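Local coordinates for non-toxic crystal protein (Bacillus thuringiensis, PDB 2D42) that is a non-toxic parasporal crystal protein that closely resembles the beta-pore-forming toxins in structure, at residues Ser76-Ser87 with Lys129-Asp140. Residues are numbered along the deposited sequence; the frame is centred on the assembly and turned at random.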
ATOM      1  N   SER A  76     -14.892  -6.929 -30.966  1.00 24.45           N
ATOM      2  CA  SER A  76     -13.810  -7.431 -30.135  1.00 24.24           C
ATOM      3  C   SER A  76     -13.064  -6.223 -29.555  1.00 26.21           C
ATOM      4  O   SER A  76     -12.398  -5.480 -30.281  1.00 24.51           O
ATOM      5  CB  SER A  76     -12.850  -8.292 -30.953  1.00 23.96           C
ATOM      6  OG  SER A  76     -11.701  -8.574 -30.183  1.00 25.71           O
ATOM      7  N   PHE A  77     -13.174  -6.049 -28.241  1.00 26.91           N
ATOM      8  CA  PHE A  77     -12.550  -4.932 -27.551  1.00 27.53           C
ATOM      9  C   PHE A  77     -11.350  -5.323 -26.695  1.00 28.30           C
ATOM     10  O   PHE A  77     -11.324  -6.383 -26.078  1.00 27.97           O
ATOM     11  CB  PHE A  77     -13.574  -4.242 -26.645  1.00 24.94           C
ATOM     12  CG  PHE A  77     -14.667  -3.524 -27.385  1.00 27.08           C
ATOM     13  CD1 PHE A  77     -14.400  -2.349 -28.086  1.00 25.74           C
ATOM     14  CD2 PHE A  77     -15.975  -3.999 -27.346  1.00 27.41           C
ATOM     15  CE1 PHE A  77     -15.425  -1.653 -28.733  1.00 26.96           C
ATOM     16  CE2 PHE A  77     -17.003  -3.314 -27.990  1.00 28.34           C
ATOM     17  CZ  PHE A  77     -16.727  -2.140 -28.682  1.00 28.99           C
ATOM     18  N   SER A  78     -10.373  -4.426 -26.656  1.00 27.21           N
ATOM     19  CA  SER A  78      -9.164  -4.597 -25.868  1.00 30.26           C
ATOM     20  C   SER A  78      -8.723  -3.206 -25.454  1.00 29.84           C
ATOM     21  O   SER A  78      -8.303  -2.411 -26.288  1.00 30.21           O
ATOM     22  CB  SER A  78      -8.057  -5.251 -26.693  1.00 30.36           C
ATOM     23  OG  SER A  78      -6.821  -5.160 -26.007  1.00 36.99           O
ATOM     24  N   ASN A  79      -8.815  -2.907 -24.169  1.00 29.81           N
ATOM     25  CA  ASN A  79      -8.421  -1.594 -23.710  1.00 32.76           C
ATOM     26  C   ASN A  79      -7.645  -1.695 -22.397  1.00 34.05           C
ATOM     27  O   ASN A  79      -8.106  -2.293 -21.426  1.00 32.53           O
ATOM     28  CB  ASN A  79      -9.679  -0.724 -23.584  1.00 36.68           C
ATOM     29  CG  ASN A  79     -10.468  -0.642 -24.908  1.00 42.29           C
ATOM     30  OD1 ASN A  79     -10.139   0.139 -25.805  1.00 45.32           O
ATOM     31  ND2 ASN A  79     -11.495  -1.472 -25.034  1.00 43.64           N
ATOM     32  N   ALA A  80      -6.441  -1.133 -22.391  1.00 35.34           N
ATOM     33  CA  ALA A  80      -5.589  -1.159 -21.210  1.00 37.52           C
ATOM     34  C   ALA A  80      -5.808   0.116 -20.411  1.00 37.25           C
ATOM     35  O   ALA A  80      -5.283   1.167 -20.761  1.00 40.47           O
ATOM     36  CB  ALA A  80      -4.119  -1.282 -21.625  1.00 38.60           C
ATOM     37  N   TYR A  81      -6.588   0.010 -19.338  1.00 37.51           N
ATOM     38  CA  TYR A  81      -6.908   1.146 -18.482  1.00 36.68           C
ATOM     39  C   TYR A  81      -5.996   1.217 -17.265  1.00 35.46           C
ATOM     40  O   TYR A  81      -5.735   0.214 -16.606  1.00 32.36           O
ATOM     41  CB  TYR A  81      -8.360   1.051 -18.005  1.00 41.04           C
ATOM     42  CG  TYR A  81      -8.947   2.382 -17.600  1.00 45.08           C
ATOM     43  CD1 TYR A  81      -9.262   3.346 -18.565  1.00 48.11           C
ATOM     44  CD2 TYR A  81      -9.159   2.696 -16.257  1.00 46.19           C
ATOM     45  CE1 TYR A  81      -9.776   4.595 -18.202  1.00 50.45           C
ATOM     46  CE2 TYR A  81      -9.670   3.941 -15.880  1.00 49.58           C
ATOM     47  CZ  TYR A  81      -9.975   4.887 -16.858  1.00 51.13           C
ATOM     48  OH  TYR A  81     -10.464   6.125 -16.497  1.00 53.99           O
ATOM     49  N   THR A  82      -5.539   2.422 -16.957  1.00 34.63           N
ATOM     50  CA  THR A  82      -4.650   2.640 -15.829  1.00 35.99           C
ATOM     51  C   THR A  82      -5.345   3.336 -14.678  1.00 36.50           C
ATOM     52  O   THR A  82      -5.851   4.444 -14.835  1.00 38.91           O
ATOM     53  CB  THR A  82      -3.451   3.501 -16.229  1.00 33.38           C
ATOM     54  OG1 THR A  82      -2.680   2.808 -17.214  1.00 34.23           O
ATOM     55  CG2 THR A  82      -2.582   3.799 -15.015  1.00 32.60           C
ATOM     56  N   SER A  83      -5.365   2.684 -13.522  1.00 37.19           N
ATOM     57  CA  SER A  83      -5.977   3.264 -12.333  1.00 39.26           C
ATOM     58  C   SER A  83      -4.874   3.479 -11.298  1.00 39.11           C
ATOM     59  O   SER A  83      -3.937   2.686 -11.200  1.00 38.75           O
ATOM     60  CB  SER A  83      -7.057   2.333 -11.774  1.00 41.54           C
ATOM     61  OG  SER A  83      -8.129   2.182 -12.693  1.00 45.05           O
ATOM     62  N   ARG A  84      -4.986   4.556 -10.532  1.00 38.96           N
ATOM     63  CA  ARG A  84      -3.982   4.881  -9.533  1.00 37.10           C
ATOM     64  C   ARG A  84      -4.448   4.731  -8.100  1.00 36.18           C
ATOM     65  O   ARG A  84      -5.622   4.925  -7.788  1.00 34.96           O
ATOM     66  CB  ARG A  84      -3.493   6.316  -9.738  1.00 40.27           C
ATOM     67  CG  ARG A  84      -2.561   6.815  -8.647  1.00 44.46           C
ATOM     68  CD  ARG A  84      -1.891   8.120  -9.045  1.00 48.68           C
ATOM     69  NE  ARG A  84      -1.175   7.992 -10.314  1.00 51.94           N
ATOM     70  CZ  ARG A  84      -0.405   8.941 -10.840  1.00 53.20           C
ATOM     71  NH1 ARG A  84      -0.243  10.094 -10.208  1.00 54.73           N
ATOM     72  NH2 ARG A  84       0.199   8.738 -12.004  1.00 55.20           N
ATOM     73  N   THR A  85      -3.509   4.374  -7.230  1.00 34.40           N
ATOM     74  CA  THR A  85      -3.784   4.245  -5.808  1.00 32.60           C
ATOM     75  C   THR A  85      -2.646   4.966  -5.108  1.00 32.44           C
ATOM     76  O   THR A  85      -1.495   4.902  -5.547  1.00 32.94           O
ATOM     77  CB  THR A  85      -3.809   2.779  -5.345  1.00 33.05           C
ATOM     78  OG1 THR A  85      -2.489   2.226  -5.432  1.00 35.19           O
ATOM     79  CG2 THR A  85      -4.758   1.971  -6.209  1.00 32.73           C
ATOM     80  N   SER A  86      -2.969   5.666  -4.033  1.00 31.68           N
ATOM     81  CA  SER A  86      -1.966   6.402  -3.288  1.00 31.76           C
ATOM     82  C   SER A  86      -2.062   6.081  -1.795  1.00 31.31           C
ATOM     83  O   SER A  86      -3.160   5.913  -1.267  1.00 31.50           O
ATOM     84  CB  SER A  86      -2.169   7.896  -3.518  1.00 33.64           C
ATOM     85  OG  SER A  86      -1.183   8.643  -2.839  1.00 40.05           O
ATOM     86  N   SER A  87      -0.918   5.978  -1.122  1.00 29.06           N
ATOM     87  CA  SER A  87      -0.905   5.697   0.312  1.00 28.41           C
ATOM     88  C   SER A  87      -0.041   6.724   1.034  1.00 27.72           C
ATOM     89  O   SER A  87       0.788   7.388   0.414  1.00 27.20           O
ATOM     90  CB  SER A  87      -0.348   4.303   0.583  1.00 30.37           C
ATOM     91  OG  SER A  87       1.047   4.269   0.351  1.00 33.00           O
ATOM     92  N   LYS A 129       3.906  10.758   0.301  1.00 35.14           N
ATOM     93  CA  LYS A 129       2.860  10.138  -0.491  1.00 35.09           C
ATOM     94  C   LYS A 129       3.493   9.196  -1.510  1.00 34.58           C
ATOM     95  O   LYS A 129       4.459   9.554  -2.180  1.00 34.68           O
ATOM     96  CB  LYS A 129       2.052  11.235  -1.193  1.00 37.60           C
ATOM     97  CG  LYS A 129       0.866  10.765  -1.998  1.00 41.68           C
ATOM     98  CD  LYS A 129       0.028  11.969  -2.453  1.00 45.99           C
ATOM     99  CE  LYS A 129      -1.178  11.560  -3.302  1.00 46.54           C
ATOM    100  NZ  LYS A 129      -0.802  10.942  -4.607  1.00 46.82           N
ATOM    101  N   TYR A 130       2.955   7.986  -1.606  1.00 33.18           N
ATOM    102  CA  TYR A 130       3.451   6.990  -2.544  1.00 33.55           C
ATOM    103  C   TYR A 130       2.344   6.576  -3.504  1.00 32.88           C
ATOM    104  O   TYR A 130       1.284   6.106  -3.076  1.00 31.71           O
ATOM    105  CB  TYR A 130       3.944   5.752  -1.793  1.00 34.31           C
ATOM    106  CG  TYR A 130       5.298   5.920  -1.155  1.00 35.32           C
ATOM    107  CD1 TYR A 130       6.417   5.280  -1.683  1.00 36.39           C
ATOM    108  CD2 TYR A 130       5.459   6.707  -0.018  1.00 34.17           C
ATOM    109  CE1 TYR A 130       7.671   5.415  -1.094  1.00 35.88           C
ATOM    110  CE2 TYR A 130       6.709   6.850   0.581  1.00 38.77           C
ATOM    111  CZ  TYR A 130       7.810   6.197   0.034  1.00 36.53           C
ATOM    112  OH  TYR A 130       9.046   6.319   0.622  1.00 39.00           O
ATOM    113  N   THR A 131       2.599   6.723  -4.799  1.00 33.98           N
ATOM    114  CA  THR A 131       1.606   6.362  -5.804  1.00 34.96           C
ATOM    115  C   THR A 131       2.005   5.142  -6.618  1.00 35.00           C
ATOM    116  O   THR A 131       3.187   4.883  -6.841  1.00 35.94           O
ATOM    117  CB  THR A 131       1.362   7.521  -6.774  1.00 34.94           C
ATOM    118  OG1 THR A 131       2.575   7.805  -7.482  1.00 40.17           O
ATOM    119  CG2 THR A 131       0.926   8.757  -6.021  1.00 35.24           C
ATOM    120  N   LEU A 132       1.003   4.384  -7.054  1.00 35.82           N
ATOM    121  CA  LEU A 132       1.234   3.198  -7.863  1.00 37.13           C
ATOM    122  C   LEU A 132       0.197   3.113  -8.976  1.00 37.80           C
ATOM    123  O   LEU A 132      -1.006   3.056  -8.711  1.00 36.86           O
ATOM    124  CB  LEU A 132       1.158   1.930  -7.005  1.00 37.35           C
ATOM    125  CG  LEU A 132       1.280   0.609  -7.777  1.00 40.12           C
ATOM    126  CD1 LEU A 132       2.648   0.522  -8.446  1.00 39.35           C
ATOM    127  CD2 LEU A 132       1.083  -0.564  -6.835  1.00 39.33           C
ATOM    128  N   ASP A 133       0.669   3.112 -10.219  1.00 37.85           N
ATOM    129  CA  ASP A 133      -0.217   3.005 -11.371  1.00 37.88           C
ATOM    130  C   ASP A 133      -0.269   1.559 -11.787  1.00 36.88           C
ATOM    131  O   ASP A 133       0.757   0.960 -12.089  1.00 37.61           O
ATOM    132  CB  ASP A 133       0.287   3.832 -12.552  1.00 38.49           C
ATOM    133  CG  ASP A 133       0.209   5.314 -12.296  1.00 42.16           C
ATOM    134  OD1 ASP A 133      -0.813   5.774 -11.743  1.00 42.09           O
ATOM    135  OD2 ASP A 133       1.167   6.026 -12.660  1.00 46.00           O
ATOM    136  N   ALA A 134      -1.468   0.996 -11.789  1.00 36.48           N
ATOM    137  CA  ALA A 134      -1.649  -0.386 -12.184  1.00 35.87           C
ATOM    138  C   ALA A 134      -2.419  -0.397 -13.496  1.00 35.64           C
ATOM    139  O   ALA A 134      -3.393   0.339 -13.661  1.00 34.97           O
ATOM    140  CB  ALA A 134      -2.421  -1.140 -11.117  1.00 37.60           C
ATOM    141  N   THR A 135      -1.970  -1.223 -14.431  1.00 34.64           N
ATOM    142  CA  THR A 135      -2.630  -1.316 -15.718  1.00 34.19           C
ATOM    143  C   THR A 135      -3.467  -2.583 -15.798  1.00 33.81           C
ATOM    144  O   THR A 135      -2.962  -3.689 -15.621  1.00 32.96           O
ATOM    145  CB  THR A 135      -1.607  -1.312 -16.871  1.00 34.14           C
ATOM    146  OG1 THR A 135      -0.952  -0.038 -16.923  1.00 34.40           O
ATOM    147  CG2 THR A 135      -2.294  -1.578 -18.197  1.00 36.36           C
ATOM    148  N   GLN A 136      -4.759  -2.409 -16.044  1.00 33.02           N
ATOM    149  CA  GLN A 136      -5.667  -3.537 -16.179  1.00 33.01           C
ATOM    150  C   GLN A 136      -5.928  -3.711 -17.666  1.00 33.17           C
ATOM    151  O   GLN A 136      -6.190  -2.736 -18.367  1.00 33.74           O
ATOM    152  CB  GLN A 136      -6.973  -3.249 -15.436  1.00 33.82           C
ATOM    153  CG  GLN A 136      -6.819  -3.224 -13.924  1.00 33.77           C
ATOM    154  CD  GLN A 136      -8.109  -2.874 -13.206  1.00 34.84           C
ATOM    155  OE1 GLN A 136      -8.484  -1.701 -13.116  1.00 30.48           O
ATOM    156  NE2 GLN A 136      -8.802  -3.895 -12.698  1.00 31.22           N
ATOM    157  N   ASP A 137      -5.834  -4.942 -18.157  1.00 35.73           N
ATOM    158  CA  ASP A 137      -6.070  -5.211 -19.577  1.00 38.09           C
ATOM    159  C   ASP A 137      -7.470  -5.779 -19.796  1.00 36.97           C
ATOM    160  O   ASP A 137      -7.676  -6.986 -19.725  1.00 38.18           O
ATOM    161  CB  ASP A 137      -5.037  -6.207 -20.120  1.00 40.48           C
ATOM    162  CG  ASP A 137      -3.613  -5.686 -20.034  1.00 42.98           C
ATOM    163  OD1 ASP A 137      -3.308  -4.656 -20.663  1.00 44.88           O
ATOM    164  OD2 ASP A 137      -2.792  -6.314 -19.339  1.00 46.08           O
ATOM    165  N   PHE A 138      -8.428  -4.910 -20.080  1.00 35.02           N
ATOM    166  CA  PHE A 138      -9.793  -5.357 -20.298  1.00 32.84           C
ATOM    167  C   PHE A 138      -9.999  -5.822 -21.732  1.00 33.43           C
ATOM    168  O   PHE A 138      -9.785  -5.070 -22.684  1.00 34.15           O
ATOM    169  CB  PHE A 138     -10.775  -4.235 -19.952  1.00 30.58           C
ATOM    170  CG  PHE A 138     -10.716  -3.808 -18.512  1.00 29.18           C
ATOM    171  CD1 PHE A 138     -11.167  -4.654 -17.508  1.00 29.09           C
ATOM    172  CD2 PHE A 138     -10.180  -2.570 -18.160  1.00 29.08           C
ATOM    173  CE1 PHE A 138     -11.085  -4.281 -16.165  1.00 28.16           C
ATOM    174  CE2 PHE A 138     -10.093  -2.183 -16.823  1.00 27.10           C
ATOM    175  CZ  PHE A 138     -10.547  -3.042 -15.822  1.00 28.41           C
ATOM    176  N   ARG A 139     -10.406  -7.080 -21.871  1.00 31.92           N
ATOM    177  CA  ARG A 139     -10.656  -7.680 -23.170  1.00 32.82           C
ATOM    178  C   ARG A 139     -12.039  -8.314 -23.125  1.00 32.67           C
ATOM    179  O   ARG A 139     -12.333  -9.111 -22.232  1.00 30.32           O
ATOM    180  CB  ARG A 139      -9.612  -8.763 -23.484  1.00 36.24           C
ATOM    181  CG  ARG A 139      -8.160  -8.290 -23.523  1.00 42.85           C
ATOM    182  CD  ARG A 139      -7.253  -9.391 -24.089  1.00 47.90           C
ATOM    183  NE  ARG A 139      -5.832  -9.042 -24.057  1.00 50.90           N
ATOM    184  CZ  ARG A 139      -5.092  -9.011 -22.952  1.00 53.36           C
ATOM    185  NH1 ARG A 139      -3.809  -8.680 -23.014  1.00 54.57           N
ATOM    186  NH2 ARG A 139      -5.631  -9.320 -21.780  1.00 54.50           N
ATOM    187  N   ASP A 140     -12.885  -7.948 -24.082  1.00 29.70           N
ATOM    188  CA  ASP A 140     -14.236  -8.487 -24.158  1.00 32.32           C
ATOM    189  C   ASP A 140     -14.713  -8.477 -25.597  1.00 30.96           C
ATOM    190  O   ASP A 140     -14.208  -7.717 -26.428  1.00 31.66           O
ATOM    191  CB  ASP A 140     -15.201  -7.659 -23.297  1.00 33.52           C
ATOM    192  CG  ASP A 140     -14.966  -7.850 -21.812  1.00 35.96           C
ATOM    193  OD1 ASP A 140     -15.304  -8.929 -21.292  1.00 39.52           O
ATOM    194  OD2 ASP A 140     -14.433  -6.929 -21.164  1.00 37.53           O
TER
HETATM  195  O   HOH W   1      -6.324  -5.223 -23.061  1.00 42.68           O
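Phe138 and Tyr81 meet on the packed side of a twisted antiparallel ladder, two long strands of the elongated, beta-rich fold shared with the aerolysin-like pore-forming toxins. The edge of the Phe138 ring faces the Tyr81 methylene, CE2 lying 3.9 Å from CB. With CG anti to its own backbone N (chi1 -157°), Tyr81 sends its ring away from the neighbouring strand, against Ile56, Leu58 and Leu158; Phe138 packs on Tyr156 and Thr236. Further along this face, Ser83, Thr85 and Ser87 are buried, and the last two spend their hydroxyls on the carbonyl oxygens of Ala119 and Glu121, while Gln136 OE1 takes the Gly233 N-H. Paired backbone bonds run without a break from Phe77 with Asp140 to Ser87 with Tyr130, including a nearly straight one from Ala134 N to Ser83 O at 3.0 Å.

The other face is largely polar and mostly exposed, yet it is here that side chains of the two strands bond to each other. Ala80 CB rests against Thr135 CG2, and the hydroxyls of Thr82 and Thr135 make just a weak bond, 3.3 Å between their OG1 atoms. Lys129 curls back at its last torsion to set NZ 2.9 Å from Ser86 OG, again weakly. The firm link here is ionic: Arg84 brings NE and NH2 to the two oxygens of Asp133, the guanidinium and carboxylate planes 35° apart. Arg84 NH2 reaches the syn lone pair of Asp133 OD2 at 3.0 Å, and Arg84 NE gives its hydrogen to Asp133 OD1 at 2.7 Å, with that oxygen close to the guanidinium plane.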